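Local atomic coordinates of capsular polysaccharide biosynthesis protein (Burkholderia pseudomallei, PDB entry 4BQN), a protein that binds coenzyme A and probably acts as an acetyltransferase in the biosynthesis of capsular polysaccharide. Residues Q177-N189 and L206-L218. The protein carries 1 engineered substitution. Residues are numbered along the deposited sequence; the frame is centred on the assembly and turned at random.
Sequences QIDISVTDFILAN and LMREIAARCMLAL
Phe185 and Glu209 carry the aromatic part of this contact. Glu209 CG sits 3.6 Å from the centroid of the Phe185 ring, almost exactly on the ring normal, a CH-pi contact; the bend of the Glu209 chain at chi2 (66°) then lays the carboxylate over the same face, its plane 17° from that of the ring. Asn189 ND2 covers the opposite face toward the rim while donating to Phe185 O at 2.9 Å.

Arg213 is tied to Glu209 of its own helix by a side-on salt bridge: NE and NH2 converge on the single oxygen OE2 (NH2 to OE2 2.9 Å), which fixes the rotation of the guanidinium, and Val182 CG1 covers one of its faces. Arg213 reaches the other segment through a water at the guanidinium edge, which accepts from NH1 and donates to Ser181 O.

Helix 183-189, with Val182 at its N-cap, runs roughly antiparallel to helix 206-217, and the extended Ile180 and Ser181 before it continue beside the latter helix, with Ile180 opposite Cys214 and also against Leu93 of strand 91-94 in the parallel sheet.

The remaining contacts are apolar. Ile210 CD1 is shared by Ile180 CG2 and Val182 CG1, each 3.8 Å away. Ile180 CG1, anti to the carbonyl carbon and beside the backbone N (chi1 -61°), reaches Ala217 CB at 3.9 Å, whereas at the other end Leu206 CD1 meets Val182 CG2, Phe185 CD2 and Ile186 CG1.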
loop_
_atom_site.group_PDB
_atom_site.type_symbol
_atom_site.label_atom_id
_atom_site.label_comp_id
_atom_site.label_asym_id
_atom_site.label_seq_id
_atom_site.Cartn_x
_atom_site.Cartn_y
_atom_site.Cartn_z
ATOM N N GLN A 177 -19.193 -6.065 1.321
ATOM C CA GLN A 177 -18.043 -6.917 1.007
ATOM C C GLN A 177 -17.276 -6.342 -0.182
ATOM O O GLN A 177 -17.875 -5.886 -1.142
ATOM C CB GLN A 177 -18.518 -8.343 0.702
ATOM C CG GLN A 177 -17.412 -9.373 0.504
ATOM C CD GLN A 177 -17.960 -10.787 0.411
ATOM O OE1 GLN A 177 -18.289 -11.408 1.424
ATOM N NE2 GLN A 177 -18.060 -11.304 -0.807
ATOM N N ILE A 178 -15.940 -6.356 -0.109
ATOM C CA ILE A 178 -15.123 -5.857 -1.213
ATOM C C ILE A 178 -15.375 -6.707 -2.464
ATOM O O ILE A 178 -15.333 -7.936 -2.404
ATOM C CB ILE A 178 -13.621 -5.824 -0.854
ATOM C CG1 ILE A 178 -13.391 -4.833 0.286
ATOM C CG2 ILE A 178 -12.799 -5.470 -2.081
ATOM C CD1 ILE A 178 -11.941 -4.681 0.723
ATOM N N ASP A 179 -15.677 -6.061 -3.590
ATOM C CA ASP A 179 -15.971 -6.793 -4.820
ATOM C C ASP A 179 -14.762 -7.478 -5.455
ATOM O O ASP A 179 -14.885 -8.607 -5.936
ATOM C CB ASP A 179 -16.639 -5.887 -5.865
ATOM C CG ASP A 179 -18.023 -5.419 -5.446
ATOM O OD1 ASP A 179 -18.874 -6.282 -5.148
ATOM O OD2 ASP A 179 -18.251 -4.190 -5.420
ATOM N N ILE A 180 -13.608 -6.807 -5.455
ATOM C CA ILE A 180 -12.477 -7.212 -6.289
ATOM C C ILE A 180 -11.223 -7.242 -5.421
ATOM O O ILE A 180 -10.825 -6.209 -4.886
ATOM C CB ILE A 180 -12.290 -6.230 -7.466
ATOM C CG1 ILE A 180 -13.535 -6.211 -8.376
ATOM C CG2 ILE A 180 -11.060 -6.596 -8.281
ATOM C CD1 ILE A 180 -13.732 -4.903 -9.120
ATOM N N SER A 181 -10.616 -8.424 -5.272
ATOM C CA SER A 181 -9.433 -8.617 -4.423
ATOM C C SER A 181 -8.410 -9.571 -5.033
ATOM O O SER A 181 -8.728 -10.354 -5.934
ATOM C CB SER A 181 -9.832 -9.155 -3.052
ATOM O OG SER A 181 -10.690 -8.269 -2.364
ATOM N N VAL A 182 -7.189 -9.514 -4.509
ATOM C CA VAL A 182 -6.085 -10.356 -4.976
ATOM C C VAL A 182 -5.338 -11.015 -3.812
ATOM O O VAL A 182 -4.161 -11.333 -3.928
ATOM C CB VAL A 182 -5.077 -9.580 -5.859
ATOM C CG1 VAL A 182 -5.663 -9.309 -7.232
ATOM C CG2 VAL A 182 -4.639 -8.273 -5.200
ATOM N N THR A 183 -6.043 -11.280 -2.717
ATOM C CA THR A 183 -5.420 -11.827 -1.506
ATOM C C THR A 183 -4.697 -13.165 -1.747
ATOM O O THR A 183 -3.543 -13.332 -1.324
ATOM C CB THR A 183 -6.452 -11.984 -0.378
ATOM O OG1 THR A 183 -7.113 -10.724 -0.182
ATOM C CG2 THR A 183 -5.769 -12.418 0.927
ATOM N N ASP A 184 -5.363 -14.108 -2.421
ATOM C CA ASP A 184 -4.764 -15.429 -2.646
ATOM C C ASP A 184 -3.543 -15.313 -3.549
ATOM O O ASP A 184 -2.537 -15.986 -3.332
ATOM C CB ASP A 184 -5.794 -16.397 -3.258
ATOM C CG ASP A 184 -7.002 -16.621 -2.362
ATOM O OD1 ASP A 184 -6.842 -16.662 -1.123
ATOM O OD2 ASP A 184 -8.123 -16.763 -2.900
ATOM N N PHE A 185 -3.634 -14.443 -4.545
ATOM C CA PHE A 185 -2.518 -14.171 -5.431
ATOM C C PHE A 185 -1.310 -13.640 -4.660
ATOM O O PHE A 185 -0.187 -14.094 -4.855
ATOM C CB PHE A 185 -2.939 -13.170 -6.522
ATOM C CG PHE A 185 -1.835 -12.820 -7.465
ATOM C CD1 PHE A 185 -1.502 -13.668 -8.516
ATOM C CD2 PHE A 185 -1.076 -11.657 -7.268
ATOM C CE1 PHE A 185 -0.468 -13.352 -9.381
ATOM C CE2 PHE A 185 -0.032 -11.338 -8.128
ATOM C CZ PHE A 185 0.271 -12.191 -9.181
ATOM N N ILE A 186 -1.539 -12.672 -3.783
ATOM C CA ILE A 186 -0.423 -12.100 -3.026
ATOM C C ILE A 186 0.293 -13.175 -2.193
ATOM O O ILE A 186 1.512 -13.320 -2.273
ATOM C CB ILE A 186 -0.855 -10.912 -2.143
ATOM C CG1 ILE A 186 -1.327 -9.739 -3.028
ATOM C CG2 ILE A 186 0.302 -10.474 -1.246
ATOM C CD1 ILE A 186 -2.066 -8.645 -2.273
ATOM N N LEU A 187 -0.462 -13.932 -1.403
ATOM C CA LEU A 187 0.174 -14.909 -0.535
ATOM C C LEU A 187 0.935 -15.936 -1.362
ATOM O O LEU A 187 2.048 -16.321 -1.004
ATOM C CB LEU A 187 -0.845 -15.585 0.371
ATOM C CG LEU A 187 -0.277 -16.661 1.312
ATOM C CD1 LEU A 187 0.712 -16.080 2.320
ATOM C CD2 LEU A 187 -1.387 -17.444 2.003
ATOM N N ALA A 188 0.325 -16.391 -2.454
ATOM C CA ALA A 188 0.914 -17.465 -3.240
ATOM C C ALA A 188 2.157 -17.027 -4.001
ATOM O O ALA A 188 3.019 -17.848 -4.283
ATOM C CB ALA A 188 -0.117 -18.060 -4.190
ATOM N N ASN A 189 2.262 -15.735 -4.314
ATOM C CA ASN A 189 3.344 -15.263 -5.169
ATOM C C ASN A 189 4.392 -14.392 -4.494
ATOM O O ASN A 189 5.400 -14.087 -5.118
ATOM C CB ASN A 189 2.771 -14.493 -6.359
ATOM C CG ASN A 189 2.052 -15.386 -7.324
ATOM O OD1 ASN A 189 2.665 -15.926 -8.249
ATOM N ND2 ASN A 189 0.757 -15.578 -7.102
ATOM N N LEU A 206 1.728 -6.578 -9.582
ATOM C CA LEU A 206 0.515 -6.586 -8.770
ATOM C C LEU A 206 -0.563 -5.632 -9.319
ATOM O O LEU A 206 -1.752 -5.973 -9.302
ATOM C CB LEU A 206 0.813 -6.324 -7.294
ATOM C CG LEU A 206 -0.401 -6.491 -6.365
ATOM C CD1 LEU A 206 -1.023 -7.877 -6.500
ATOM C CD2 LEU A 206 0.002 -6.202 -4.934
ATOM N N MET A 207 -0.158 -4.459 -9.815
ATOM C CA MET A 207 -1.115 -3.561 -10.443
ATOM C C MET A 207 -1.770 -4.208 -11.660
ATOM O O MET A 207 -2.973 -4.028 -11.872
ATOM C CB MET A 207 -0.442 -2.237 -10.839
ATOM C CG MET A 207 -0.066 -1.348 -9.649
ATOM S SD MET A 207 -1.390 -0.995 -8.475
ATOM C CE MET A 207 -2.638 -0.305 -9.567
ATOM N N ARG A 208 -0.993 -4.929 -12.473
ATOM C CA ARG A 208 -1.583 -5.651 -13.605
ATOM C C ARG A 208 -2.591 -6.675 -13.105
ATOM O O ARG A 208 -3.670 -6.833 -13.685
ATOM C CB ARG A 208 -0.525 -6.333 -14.449
ATOM C CG ARG A 208 0.337 -5.360 -15.237
ATOM C CD ARG A 208 1.161 -6.097 -16.275
ATOM N NE ARG A 208 2.103 -7.059 -15.709
ATOM C CZ ARG A 208 3.373 -6.793 -15.396
ATOM N NH1 ARG A 208 3.865 -5.557 -15.523
ATOM N NH2 ARG A 208 4.151 -7.758 -14.917
ATOM N N GLU A 209 -2.238 -7.393 -12.041
ATOM C CA GLU A 209 -3.120 -8.444 -11.546
ATOM C C GLU A 209 -4.461 -7.879 -11.071
ATOM O O GLU A 209 -5.524 -8.403 -11.434
ATOM C CB GLU A 209 -2.457 -9.277 -10.437
ATOM C CG GLU A 209 -3.123 -10.632 -10.261
ATOM C CD GLU A 209 -2.954 -11.538 -11.475
ATOM O OE1 GLU A 209 -1.902 -11.468 -12.158
ATOM O OE2 GLU A 209 -3.880 -12.323 -11.769
ATOM N N ILE A 210 -4.432 -6.809 -10.274
ATOM C CA ILE A 210 -5.689 -6.228 -9.781
ATOM C C ILE A 210 -6.505 -5.623 -10.929
ATOM O O ILE A 210 -7.729 -5.766 -10.956
ATOM C CB ILE A 210 -5.474 -5.233 -8.602
ATOM C CG1 ILE A 210 -6.788 -4.855 -7.927
ATOM C CG2 ILE A 210 -4.737 -3.986 -9.036
ATOM C CD1 ILE A 210 -7.430 -5.997 -7.201
ATOM N N ALA A 211 -5.834 -4.979 -11.888
ATOM C CA ALA A 211 -6.531 -4.452 -13.068
ATOM C C ALA A 211 -7.213 -5.599 -13.837
ATOM O O ALA A 211 -8.347 -5.456 -14.295
ATOM C CB ALA A 211 -5.566 -3.701 -13.966
ATOM N N ALA A 212 -6.528 -6.734 -13.978
ATOM C CA ALA A 212 -7.134 -7.906 -14.606
ATOM C C ALA A 212 -8.397 -8.349 -13.864
ATOM O O ALA A 212 -9.418 -8.651 -14.504
ATOM C CB ALA A 212 -6.126 -9.041 -14.696
ATOM N N ARG A 213 -8.358 -8.380 -12.529
ATOM C CA ARG A 213 -9.538 -8.790 -11.766
ATOM C C ARG A 213 -10.680 -7.799 -11.936
ATOM O O ARG A 213 -11.839 -8.199 -11.954
ATOM C CB ARG A 213 -9.229 -9.033 -10.289
ATOM C CG ARG A 213 -8.014 -9.917 -9.989
ATOM C CD ARG A 213 -7.954 -11.216 -10.789
ATOM N NE ARG A 213 -6.690 -11.915 -10.537
ATOM C CZ ARG A 213 -6.426 -12.672 -9.470
ATOM N NH1 ARG A 213 -7.351 -12.874 -8.522
ATOM N NH2 ARG A 213 -5.224 -13.245 -9.359
ATOM N N CYS A 214 -10.365 -6.517 -12.074
ATOM C CA CYS A 214 -11.392 -5.542 -12.376
ATOM C C CYS A 214 -12.050 -5.857 -13.719
ATOM O O CYS A 214 -13.270 -5.816 -13.840
ATOM C CB CYS A 214 -10.804 -4.136 -12.423
ATOM S SG CYS A 214 -10.298 -3.494 -10.825
ATOM N N MET A 215 -11.238 -6.162 -14.730
ATOM C CA MET A 215 -11.800 -6.475 -16.045
ATOM C C MET A 215 -12.664 -7.719 -16.007
ATOM O O MET A 215 -13.703 -7.756 -16.668
ATOM C CB MET A 215 -10.709 -6.592 -17.106
ATOM C CG MET A 215 -10.074 -5.242 -17.458
ATOM S SD MET A 215 -8.958 -5.272 -18.872
ATOM C CE MET A 215 -10.103 -5.799 -20.160
ATOM N N LEU A 216 -12.262 -8.730 -15.232
ATOM C CA LEU A 216 -13.094 -9.937 -15.122
ATOM C C LEU A 216 -14.427 -9.598 -14.480
ATOM O O LEU A 216 -15.458 -10.097 -14.913
ATOM C CB LEU A 216 -12.383 -11.026 -14.316
ATOM C CG LEU A 216 -11.113 -11.564 -14.972
ATOM C CD1 LEU A 216 -10.322 -12.447 -14.020
ATOM C CD2 LEU A 216 -11.419 -12.333 -16.255
ATOM N N ALA A 217 -14.403 -8.725 -13.472
ATOM C CA ALA A 217 -15.635 -8.316 -12.775
ATOM C C ALA A 217 -16.585 -7.576 -13.712
ATOM O O ALA A 217 -17.803 -7.637 -13.546
ATOM C CB ALA A 217 -15.293 -7.442 -11.576
ATOM N N LEU A 218 -16.015 -6.877 -14.691
ATOM C CA LEU A 218 -16.792 -6.165 -15.702
ATOM C C LEU A 218 -17.311 -7.050 -16.838
ATOM O O LEU A 218 -18.088 -6.585 -17.677
ATOM C CB LEU A 218 -15.961 -5.017 -16.269
ATOM C CG LEU A 218 -15.654 -3.899 -15.271
ATOM C CD1 LEU A 218 -14.668 -2.940 -15.913
ATOM C CD2 LEU A 218 -16.926 -3.168 -14.857
HETATM O O HOH W 1 -10.003 -12.082 -7.771
#